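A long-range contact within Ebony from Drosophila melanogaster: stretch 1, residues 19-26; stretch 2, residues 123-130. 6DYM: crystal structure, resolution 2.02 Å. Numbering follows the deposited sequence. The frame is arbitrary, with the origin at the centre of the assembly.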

# COMPACT_ATOMS: atom_id res chain seq x y z
N ASP A 19 -1.86 5.82 13.31
CA ASP A 19 -3.21 6.38 13.32
C ASP A 19 -3.76 6.51 11.90
O ASP A 19 -4.92 6.18 11.65
N ILE A 20 -2.94 7.00 10.97
CA ILE A 20 -3.40 7.18 9.60
C ILE A 20 -3.71 5.83 8.96
O ILE A 20 -4.75 5.65 8.31
N ILE A 21 -2.82 4.85 9.13
CA ILE A 21 -3.01 3.55 8.49
C ILE A 21 -4.21 2.82 9.09
O ILE A 21 -5.03 2.24 8.37
N VAL A 22 -4.32 2.83 10.43
CA VAL A 22 -5.44 2.14 11.08
C VAL A 22 -6.77 2.74 10.62
O VAL A 22 -7.70 2.01 10.26
N ALA A 23 -6.86 4.07 10.62
CA ALA A 23 -8.09 4.71 10.17
C ALA A 23 -8.35 4.44 8.69
O ALA A 23 -9.50 4.21 8.29
N SER A 24 -7.30 4.45 7.87
CA SER A 24 -7.49 4.32 6.43
C SER A 24 -7.87 2.90 6.03
O SER A 24 -8.58 2.71 5.03
N PHE A 25 -7.44 1.89 6.79
CA PHE A 25 -7.70 0.50 6.42
C PHE A 25 -8.85 -0.11 7.20
O PHE A 25 -9.77 -0.66 6.60
N TYR A 26 -8.82 -0.02 8.54
CA TYR A 26 -9.76 -0.77 9.38
C TYR A 26 -11.20 -0.48 8.98
O TYR A 26 -11.62 0.68 8.94
N PHE A 123 3.73 -0.33 -0.86
CA PHE A 123 2.96 -1.36 -0.18
C PHE A 123 1.87 -0.81 0.74
O PHE A 123 0.89 -1.52 0.97
N MET A 124 1.99 0.43 1.22
CA MET A 124 0.89 1.08 1.92
C MET A 124 0.85 2.55 1.56
O MET A 124 1.88 3.21 1.44
N MET A 125 -0.37 3.05 1.38
CA MET A 125 -0.64 4.47 1.20
C MET A 125 -1.90 4.80 1.98
O MET A 125 -2.89 4.05 1.90
N GLY A 126 -1.88 5.88 2.74
CA GLY A 126 -3.03 6.26 3.54
C GLY A 126 -3.10 7.76 3.73
O GLY A 126 -2.09 8.46 3.64
N THR A 127 -4.31 8.25 3.98
CA THR A 127 -4.56 9.65 4.27
C THR A 127 -5.36 9.77 5.55
O THR A 127 -6.11 8.85 5.91
N ALA A 128 -5.22 10.91 6.22
CA ALA A 128 -5.89 11.13 7.50
C ALA A 128 -7.41 11.08 7.34
O ALA A 128 -7.97 11.44 6.30
N GLU A 129 -8.08 10.64 8.42
CA GLU A 129 -9.52 10.40 8.38
C GLU A 129 -10.33 11.66 8.10
O GLU A 129 -11.40 11.59 7.48
N LYS A 130 -9.85 12.82 8.54
CA LYS A 130 -10.63 14.05 8.51
C LYS A 130 -10.55 14.78 7.17
O LYS A 130 -11.17 15.83 7.03

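The helix of stretch 1 (19-25) crosses the strand of stretch 2 (123-127) almost at a right angle: their N-to-C directions differ by 88° and their axes approach to 7.1 Å. The two stretches bury 422 Å² between them, both sides summed, although the touching residues lie at least 99 positions apart in sequence. Along stretch 2, F25 lies by M124, I21 by G126 and A23 by E129.

The closest CA pair is I20 CA and A128 CA, 5.1 Å apart; I21 CA and G126 CA follow at 5.6 Å. G126 has no side chain, but a CB built in ideal geometry would point toward the helix and sit 3.3 Å from I21 CD1, 3.3 Å from I20 CG2 and 3.4 Å from S24 CB. All three distances are tight for carbon pairs, so the helix side chains occupy the space that a CB would need.

The apolar contacts are made by I20, I21, F25, M124 and A128. I20 leaves the helix sideways with chi1 m and chi2 t; its CG2 lies 3.6 Å from G126 C and 3.7 Å from T127 N, against the strand backbone, while its CG1 comes within 4.4 Å of A128 CB. I21 also starts sideways, but its m, m rotamer brings the end of the chain nearer: CD1 reaches to 4.4 Å from G126 N, and CG2 is 4.0 Å from M124 SD. M124 points toward the helix and is extended beyond CB (m, t, t), which carries its sulfur to both I21 and F25. Its strand neighbour M125 points away, as the alternation of a strand leads one to expect, and T127 does the same.

The sulfur-aromatic contact is edge-on. M124 SD lies 4.9 Å from the centroid of the F25 ring, 78° off the ring normal, and 3.6 Å from F25 CE2. F25 starts sideways with chi1 m, and its ring end comes nearer to the strand. M125 O is also at the ring edge, near its plane, 3.7 Å from F25 CE1; the ring therefore meets a sulfur and a carbonyl oxygen with its rim.

Polar atoms enter the contact without pairing across it: no hydrogen bond links the stretches. S24 points toward the strand with chi1 t, yet its OG is 4.1 Å from M125 O and 3.9 Å from G126 CA, while its CB is 4.1 Å from T127 O. These are packing distances. A23, likewise directed toward stretch 2, touches the exposed E129, whose OE1 is 3.6 Å from A23 CB. T127 OG1 is hydrogen-bonded elsewhere in the structure. The helix keeps its own backbone bonds, including S24 N to I20 O at 2.9 Å and F25 N to I21 O at 2.9 Å.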

# COMPACT_ATOMS: atom_id res chain seq x y z
CB ASP A 19 -3.21 7.73 14.02
CG ASP A 19 -2.88 7.62 15.50
OD1 ASP A 19 -3.02 6.51 16.05
OD2 ASP A 19 -2.48 8.64 16.10
CB ILE A 20 -2.38 7.98 8.78
CG1 ILE A 20 -2.46 9.46 9.15
CG2 ILE A 20 -2.62 7.80 7.28
CD1 ILE A 20 -1.61 10.36 8.30
CB ILE A 21 -1.72 2.71 8.59
CG1 ILE A 21 -0.62 3.30 7.70
CG2 ILE A 21 -2.00 1.26 8.22
CD1 ILE A 21 -0.98 3.35 6.22
CB VAL A 22 -5.29 2.21 12.61
CG1 VAL A 22 -6.59 1.81 13.30
CG2 VAL A 22 -4.15 1.31 13.07
CB ALA A 23 -8.02 6.22 10.42
CB SER A 24 -6.22 4.75 5.69
OG SER A 24 -6.14 4.15 4.41
CB PHE A 25 -6.44 -0.36 6.60
CG PHE A 25 -5.29 0.02 5.69
CD1 PHE A 25 -5.47 0.94 4.67
CD2 PHE A 25 -4.05 -0.56 5.86
CE1 PHE A 25 -4.41 1.28 3.83
CE2 PHE A 25 -2.99 -0.22 5.03
CZ PHE A 25 -3.17 0.70 4.01
CB TYR A 26 -9.54 -0.42 10.85
CG TYR A 26 -10.58 -1.01 11.76
CD1 TYR A 26 -10.52 -2.35 12.14
CD2 TYR A 26 -11.64 -0.25 12.24
CE1 TYR A 26 -11.48 -2.90 12.97
CE2 TYR A 26 -12.60 -0.79 13.06
CZ TYR A 26 -12.51 -2.12 13.43
OH TYR A 26 -13.47 -2.66 14.26
CB PHE A 123 3.90 -2.32 0.57
CG PHE A 123 4.32 -1.86 1.93
CD1 PHE A 123 3.65 -2.29 3.06
CD2 PHE A 123 5.44 -1.06 2.08
CE1 PHE A 123 4.05 -1.89 4.32
CE2 PHE A 123 5.85 -0.66 3.34
CZ PHE A 123 5.15 -1.07 4.46
CB MET A 124 1.00 0.93 3.45
CG MET A 124 0.91 -0.51 3.95
SD MET A 124 0.51 -0.66 5.70
CE MET A 124 0.60 -2.43 5.92
CB MET A 125 -0.83 4.82 -0.28
CG MET A 125 -0.29 6.18 -0.69
SD MET A 125 -0.35 6.46 -2.47
CE MET A 125 1.38 6.36 -2.93
CB THR A 127 -5.33 10.34 3.14
OG1 THR A 127 -6.57 9.65 2.94
CG2 THR A 127 -4.54 10.35 1.85
CB ALA A 128 -5.46 12.47 8.10
CB GLU A 129 -9.97 9.79 9.71
CG GLU A 129 -10.85 8.56 9.59
CD GLU A 129 -11.24 7.97 10.94
OE1 GLU A 129 -10.55 8.25 11.94
OE2 GLU A 129 -12.25 7.22 10.99
CB LYS A 130 -10.19 15.00 9.63
CG LYS A 130 -10.49 14.56 11.07
CD LYS A 130 -9.72 13.32 11.51
CE LYS A 130 -8.22 13.48 11.25
NZ LYS A 130 -7.55 12.16 11.11